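Local coordinates for protein beta-n-acetylhexosaminidase (Streptococcus pneumoniae, PDB 4AZI) that probably removes terminal beta-linked N-acetylglucosamine residues from glycans, as a family 20 catalytic module of the pneumococcal exo-enzyme StrH, at residues Gln192-Leu197 / Gln201-Phe206; Ser248-Ser251 / Gly256-Leu259. The protein carries 2 engineered substitutions. All blocks are in the same frame, centred on the assembly; numbering follows the deposited sequence.

Contact 1 of 2, residues Gln192-Leu197 / Gln201-Phe206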
loop_
_atom_site.group_PDB
_atom_site.type_symbol
_atom_site.label_atom_id
_atom_site.label_comp_id
_atom_site.label_asym_id
_atom_site.label_seq_id
_atom_site.Cartn_x
_atom_site.Cartn_y
_atom_site.Cartn_z
ATOM N N GLN A 192 13.011 18.301 -4.416
ATOM C CA GLN A 192 13.097 18.591 -5.850
ATOM C C GLN A 192 13.821 17.462 -6.575
ATOM O O GLN A 192 14.506 17.689 -7.576
ATOM C CB GLN A 192 13.821 19.920 -6.093
ATOM C CG GLN A 192 13.276 21.092 -5.289
ATOM C CD GLN A 192 14.165 22.315 -5.397
ATOM O OE1 GLN A 192 14.947 22.609 -4.489
ATOM N NE2 GLN A 192 14.085 23.009 -6.531
ATOM N N GLY A 193 13.647 16.241 -6.075
ATOM C CA GLY A 193 14.350 15.062 -6.587
ATOM C C GLY A 193 14.361 14.894 -8.092
ATOM O O GLY A 193 15.405 14.630 -8.675
ATOM N N TRP A 194 13.204 15.062 -8.726
ATOM C CA TRP A 194 13.071 14.837 -10.175
ATOM C C TRP A 194 13.782 15.876 -10.993
ATOM O O TRP A 194 14.425 15.558 -12.008
ATOM C CB TRP A 194 11.593 14.718 -10.563
ATOM C CG TRP A 194 10.881 13.791 -9.610
ATOM C CD1 TRP A 194 9.948 14.118 -8.628
ATOM C CD2 TRP A 194 11.114 12.360 -9.447
ATOM N NE1 TRP A 194 9.573 12.999 -7.913
ATOM C CE2 TRP A 194 10.232 11.916 -8.359
ATOM C CE3 TRP A 194 11.914 11.427 -10.091
ATOM C CZ2 TRP A 194 10.177 10.597 -7.955
ATOM C CZ3 TRP A 194 11.848 10.094 -9.669
ATOM C CH2 TRP A 194 11.005 9.696 -8.620
ATOM N N TYR A 195 13.675 17.128 -10.562
ATOM C CA TYR A 195 14.447 18.214 -11.142
ATOM C C TYR A 195 15.957 17.907 -11.071
ATOM O O TYR A 195 16.667 18.112 -12.046
ATOM C CB TYR A 195 14.088 19.549 -10.471
ATOM C CG TYR A 195 14.793 20.758 -11.056
ATOM C CD1 TYR A 195 14.580 21.150 -12.379
ATOM C CD2 TYR A 195 15.666 21.512 -10.279
ATOM C CE1 TYR A 195 15.230 22.260 -12.913
ATOM C CE2 TYR A 195 16.321 22.616 -10.803
ATOM C CZ TYR A 195 16.105 22.981 -12.119
ATOM O OH TYR A 195 16.756 24.079 -12.619
ATOM N N TYR A 196 16.433 17.371 -9.950
ATOM C CA TYR A 196 17.865 17.032 -9.803
ATOM C C TYR A 196 18.306 15.874 -10.701
ATOM O O TYR A 196 19.383 15.934 -11.305
ATOM C CB TYR A 196 18.232 16.736 -8.351
ATOM C CG TYR A 196 18.486 17.956 -7.491
ATOM C CD1 TYR A 196 17.476 18.891 -7.244
ATOM C CD2 TYR A 196 19.728 18.159 -6.892
ATOM C CE1 TYR A 196 17.707 20.001 -6.442
ATOM C CE2 TYR A 196 19.962 19.261 -6.076
ATOM C CZ TYR A 196 18.949 20.176 -5.859
ATOM O OH TYR A 196 19.169 21.272 -5.055
ATOM N N LEU A 197 17.471 14.837 -10.805
ATOM C CA LEU A 197 17.717 13.749 -11.749
ATOM C C LEU A 197 17.871 14.243 -13.188
ATOM O O LEU A 197 18.829 13.868 -13.864
ATOM C CB LEU A 197 16.614 12.685 -11.684
ATOM C CG LEU A 197 16.609 11.694 -10.514
ATOM C CD1 LEU A 197 15.410 10.778 -10.667
ATOM C CD2 LEU A 197 17.894 10.878 -10.461
ATOM N N GLN A 201 21.192 14.460 -15.772
ATOM C CA GLN A 201 20.872 13.450 -16.783
ATOM C C GLN A 201 20.813 12.019 -16.208
ATOM O O GLN A 201 21.297 11.061 -16.818
ATOM C CB GLN A 201 21.812 13.558 -17.991
ATOM C CG GLN A 201 21.665 14.857 -18.771
ATOM C CD GLN A 201 22.579 14.916 -19.984
ATOM O OE1 GLN A 201 22.780 13.914 -20.671
ATOM N NE2 GLN A 201 23.131 16.093 -20.256
ATOM N N LEU A 202 20.191 11.894 -15.037
ATOM C CA LEU A 202 19.996 10.595 -14.377
ATOM C C LEU A 202 18.532 10.087 -14.358
ATOM O O LEU A 202 18.260 9.009 -13.814
ATOM C CB LEU A 202 20.558 10.636 -12.947
ATOM C CG LEU A 202 22.073 10.800 -12.744
ATOM C CD1 LEU A 202 22.386 11.179 -11.303
ATOM C CD2 LEU A 202 22.799 9.519 -13.118
ATOM N N TYR A 203 17.604 10.853 -14.942
ATOM C CA TYR A 203 16.174 10.470 -14.970
ATOM C C TYR A 203 15.933 9.222 -15.833
ATOM O O TYR A 203 15.111 8.372 -15.489
ATOM C CB TYR A 203 15.301 11.643 -15.438
ATOM C CG TYR A 203 13.795 11.400 -15.441
ATOM C CD1 TYR A 203 13.104 11.122 -14.257
ATOM C CD2 TYR A 203 13.052 11.507 -16.621
ATOM C CE1 TYR A 203 11.729 10.928 -14.259
ATOM C CE2 TYR A 203 11.664 11.309 -16.626
ATOM C CZ TYR A 203 11.013 11.019 -15.433
ATOM O OH TYR A 203 9.646 10.819 -15.413
ATOM N N GLY A 204 16.653 9.132 -16.954
ATOM C CA GLY A 204 16.662 7.930 -17.789
ATOM C C GLY A 204 17.107 6.693 -17.023
ATOM O O GLY A 204 16.593 5.588 -17.243
ATOM N N LYS A 205 18.049 6.881 -16.110
ATOM C CA LYS A 205 18.509 5.786 -15.274
ATOM C C LYS A 205 17.477 5.435 -14.200
ATOM O O LYS A 205 17.355 4.266 -13.827
ATOM C CB LYS A 205 19.904 6.066 -14.698
ATOM C CG LYS A 205 20.979 6.033 -15.787
ATOM C CD LYS A 205 22.339 6.526 -15.303
ATOM N N PHE A 206 16.725 6.428 -13.732
ATOM C CA PHE A 206 15.561 6.158 -12.875
ATOM C C PHE A 206 14.508 5.290 -13.576
ATOM O O PHE A 206 13.965 4.357 -12.978
ATOM C CB PHE A 206 14.906 7.447 -12.356
ATOM C CG PHE A 206 13.595 7.204 -11.660
ATOM C CD1 PHE A 206 13.568 6.781 -10.335
ATOM C CD2 PHE A 206 12.394 7.336 -12.344
ATOM C CE1 PHE A 206 12.365 6.518 -9.703
ATOM C CE2 PHE A 206 11.187 7.080 -11.721
ATOM C CZ PHE A 206 11.170 6.675 -10.394
#
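Trp194 drives the rim of its six-membered ring into the face of Phe206, a T-shaped (edge-to-face) pair with centroids 4.7 Å apart and planes at 71°. The indole carbons CZ3 and CH2 do the touching: Trp194 CZ3 stands over the middle of the phenyl ring, and Trp194 CH2 lies 3.5 Å from Phe206 CZ. With CG anti to the backbone N (chi1 171°), the Phe206 ring reaches over to residues 192-197, where one face receives the indole. Trp194 has instead its CG anti to the carbonyl carbon (chi1 -47°), and this carries the far end of the indole toward residues 201-206 although its CB does not point there.

Leu197 bridges the two segments with both branches of its side chain. Its CD1 reaches Phe206 CB at 3.8 Å, while Leu197 CD2 rests on Leu202 CB at 3.7 Å; in each case the side chains run nearly perpendicular to one another. Tyr203 turns its ring edge to this cluster, with Trp194 CE3 and Leu197 CD1 lying near the ring plane, and its hydroxyl is hydrogen-bonded to Gly230 O and Tyr233 N.

The backbone closes the turn as a Schellman motif: Leu202 N donates to Leu197 O (2.7 Å), with Gln201 as the C-prime residue of positive phi. A second bond to the same oxygen, from Tyr203 N, is weak.

Helix 193-199 thus ends and gives way to helix 203-219 after a tight connection, in the segment between barrel strands 176-180 and 223-227. Tyr184 and Asp229, in the loops that follow these two strands, lie against Trp194.

Contact 2 of 2, residues Ser248-Ser251 / Gly256-Leu259. With OAN (O-(2-acetamido-2-deoxy D-glucopyranosylidene) amino-N-phenylcarbamate), chain C.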
loop_
_atom_site.group_PDB
_atom_site.type_symbol
_atom_site.label_atom_id
_atom_site.label_comp_id
_atom_site.label_asym_id
_atom_site.label_seq_id
_atom_site.Cartn_x
_atom_site.Cartn_y
_atom_site.Cartn_z
ATOM N N SER A 248 -0.455 4.464 -8.249
ATOM C CA SER A 248 -1.067 4.963 -7.028
ATOM C C SER A 248 -0.956 6.488 -7.055
ATOM O O SER A 248 0.086 7.040 -6.715
ATOM C CB SER A 248 -0.404 4.341 -5.799
ATOM O OG SER A 248 -0.900 4.914 -4.609
ATOM N N TYR A 249 -2.021 7.154 -7.507
ATOM C CA TYR A 249 -1.992 8.609 -7.725
ATOM C C TYR A 249 -2.473 9.377 -6.509
ATOM O O TYR A 249 -3.639 9.282 -6.122
ATOM C CB TYR A 249 -2.797 9.040 -8.975
ATOM C CG TYR A 249 -2.341 10.395 -9.489
ATOM C CD1 TYR A 249 -2.724 11.579 -8.842
ATOM C CD2 TYR A 249 -1.493 10.498 -10.594
ATOM C CE1 TYR A 249 -2.285 12.822 -9.290
ATOM C CE2 TYR A 249 -1.048 11.736 -11.041
ATOM C CZ TYR A 249 -1.443 12.895 -10.377
ATOM O OH TYR A 249 -1.012 14.130 -10.819
ATOM N N TRP A 250 -1.572 10.159 -5.918
ATOM C CA TRP A 250 -1.874 10.851 -4.673
ATOM C C TRP A 250 -1.878 12.361 -4.786
ATOM O O TRP A 250 -2.565 13.025 -4.026
ATOM C CB TRP A 250 -0.929 10.382 -3.575
ATOM C CG TRP A 250 0.482 10.816 -3.813
ATOM C CD1 TRP A 250 1.427 10.216 -4.641
ATOM C CD2 TRP A 250 1.142 11.993 -3.265
ATOM N NE1 TRP A 250 2.599 10.919 -4.625
ATOM C CE2 TRP A 250 2.498 11.998 -3.821
ATOM C CE3 TRP A 250 0.766 13.004 -2.396
ATOM C CZ2 TRP A 250 3.418 12.978 -3.500
ATOM C CZ3 TRP A 250 1.702 13.991 -2.080
ATOM C CH2 TRP A 250 2.996 13.981 -2.624
ATOM N N SER A 251 -1.102 12.912 -5.720
ATOM C CA SER A 251 -0.988 14.377 -5.907
ATOM C C SER A 251 -0.276 14.728 -7.220
ATOM O O SER A 251 0.519 13.937 -7.740
ATOM C CB SER A 251 -0.281 15.026 -4.697
ATOM O OG SER A 251 0.082 16.380 -4.907
ATOM N N GLY A 256 6.881 23.762 -7.844
ATOM C CA GLY A 256 8.159 23.223 -8.343
ATOM C C GLY A 256 8.398 21.731 -8.106
ATOM O O GLY A 256 9.532 21.248 -8.187
ATOM N N TYR A 257 7.345 21.003 -7.761
ATOM C CA TYR A 257 7.389 19.548 -7.748
ATOM C C TYR A 257 6.392 19.190 -8.839
ATOM O O TYR A 257 5.230 18.898 -8.563
ATOM C CB TYR A 257 6.986 19.005 -6.372
ATOM C CG TYR A 257 7.327 17.545 -6.109
ATOM C CD1 TYR A 257 8.651 17.117 -6.010
ATOM C CD2 TYR A 257 6.317 16.598 -5.915
ATOM C CE1 TYR A 257 8.955 15.788 -5.744
ATOM C CE2 TYR A 257 6.617 15.267 -5.652
ATOM C CZ TYR A 257 7.934 14.871 -5.572
ATOM O OH TYR A 257 8.229 13.554 -5.315
ATOM N N ASN A 258 6.863 19.282 -10.085
ATOM C CA ASN A 258 6.011 19.345 -11.281
ATOM C C ASN A 258 5.569 17.996 -11.854
ATOM O O ASN A 258 5.902 17.648 -12.991
ATOM C CB ASN A 258 6.702 20.155 -12.385
ATOM C CG ASN A 258 6.932 21.603 -11.998
ATOM O OD1 ASN A 258 7.883 22.226 -12.460
ATOM N ND2 ASN A 258 6.057 22.149 -11.161
ATOM N N LEU A 259 4.779 17.265 -11.079
ATOM C CA LEU A 259 4.390 15.908 -11.463
ATOM C C LEU A 259 3.502 15.878 -12.701
ATOM O O LEU A 259 2.874 16.881 -13.052
ATOM C CB LEU A 259 3.724 15.193 -10.280
ATOM C CG LEU A 259 4.433 15.427 -8.945
ATOM C CD1 LEU A 259 3.745 14.679 -7.801
ATOM C CD2 LEU A 259 5.910 15.050 -9.069
HETATM C CAH OAN C . 3.475 8.819 -1.713
HETATM C CAG OAN C . 3.426 9.630 -0.409
HETATM O OAN OAN C . 2.351 9.962 0.069
HETATM N NAI OAN C . 4.612 9.934 0.121
HETATM C CAB OAN C . 4.807 10.692 1.375
HETATM C CAC OAN C . 4.691 9.745 2.571
HETATM O OAJ OAN C . 5.943 9.077 2.770
HETATM C CAD OAN C . 4.304 10.499 3.836
HETATM O OAK OAN C . 4.245 9.554 4.895
HETATM C CAE OAN C . 2.922 11.143 3.641
HETATM C CAF OAN C . 2.431 11.979 4.827
HETATM O OAM OAN C . 3.273 13.120 5.014
HETATM O OAL OAN C . 2.852 11.975 2.452
HETATM C CAA OAN C . 3.829 11.880 1.499
HETATM N NAY OAN C . 3.910 12.870 0.636
HETATM O OAQ OAN C . 3.018 13.888 0.807
HETATM C CAP OAN C . 3.480 15.114 0.419
HETATM O OAR OAN C . 2.729 16.090 0.465
HETATM N NAO OAN C . 4.756 15.176 0.009
HETATM C CAS OAN C . 5.375 16.276 -0.448
HETATM C CAT OAN C . 6.040 16.191 -1.671
HETATM C CAU OAN C . 6.705 17.300 -2.194
HETATM C CAV OAN C . 6.706 18.505 -1.494
HETATM C CAW OAN C . 6.043 18.599 -0.262
HETATM C CAX OAN C . 5.380 17.487 0.264
#
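Tyr257 and Trp250 meet in the wall of the inhibitor pocket, where Tyr257 CE2 lies 4.5 Å from Trp250 CZ2. The tyrosine has its CG anti to the backbone N (chi1 -165°), so that the ring extends toward residues 248-251 and presents a face to the phenyl group of the inhibitor; Tyr257 CD2 lies 3.8 Å from the inhibitor atom CAU. Tyr257 OH is hydrogen-bonded to Asp229 OD2, while the other carboxylate oxygen of Asp229 takes Trp250 NE1; one carboxylate therefore ties the polar atoms of both rings together.

Trp250 follows the sixth strand, 246-249, of the (beta/alpha)8 barrel that carries the family 20 active site, and the loop bearing residues 256-259 leaves the same strand end. One indole face supports the acetamido methyl CAH, 3.7 Å above the ring plane, and the opposite face is backed by Ser251 CB. Farther along the same ring, Trp250 CZ3 comes within 3.2 Å of OAQ, the oxygen linking the oxime nitrogen to the carbamate.

Asn258 sits at the centre of an inverse gamma turn, whose weak bond runs from Leu259 N to Tyr257 O. The turn kinks the chain, and Leu259 then points its CB toward residues 248-251. Leu259 CD1 approaches Ser251 O at 3.3 Å, a van der Waals contact of a methyl with a carbonyl oxygen that is hydrogen-bonded to Asn228 ND2.

Contacts 1 and 2 are both largely buried and lie on the same side of the chain's centre, about 15 Å apart between centres. Contact 1 joins consecutive helices through apolar and aromatic packing and a helix-ending backbone bond, and its margin is less enclosed, with Gln201 exposed and Leu202 partly so. Contact 2 buries less surface, has no hydrogen bond between its segments, and places its rings against the inhibitor. The two meet directly: Trp194 NE1 lies 3.0 Å from Tyr257 OH, a probable hydrogen bond, and Trp194 CD1 packs 4.2 Å from Leu259 CD2. Trp194 thus forms a second shell behind Tyr257, itself part of the ligand pocket.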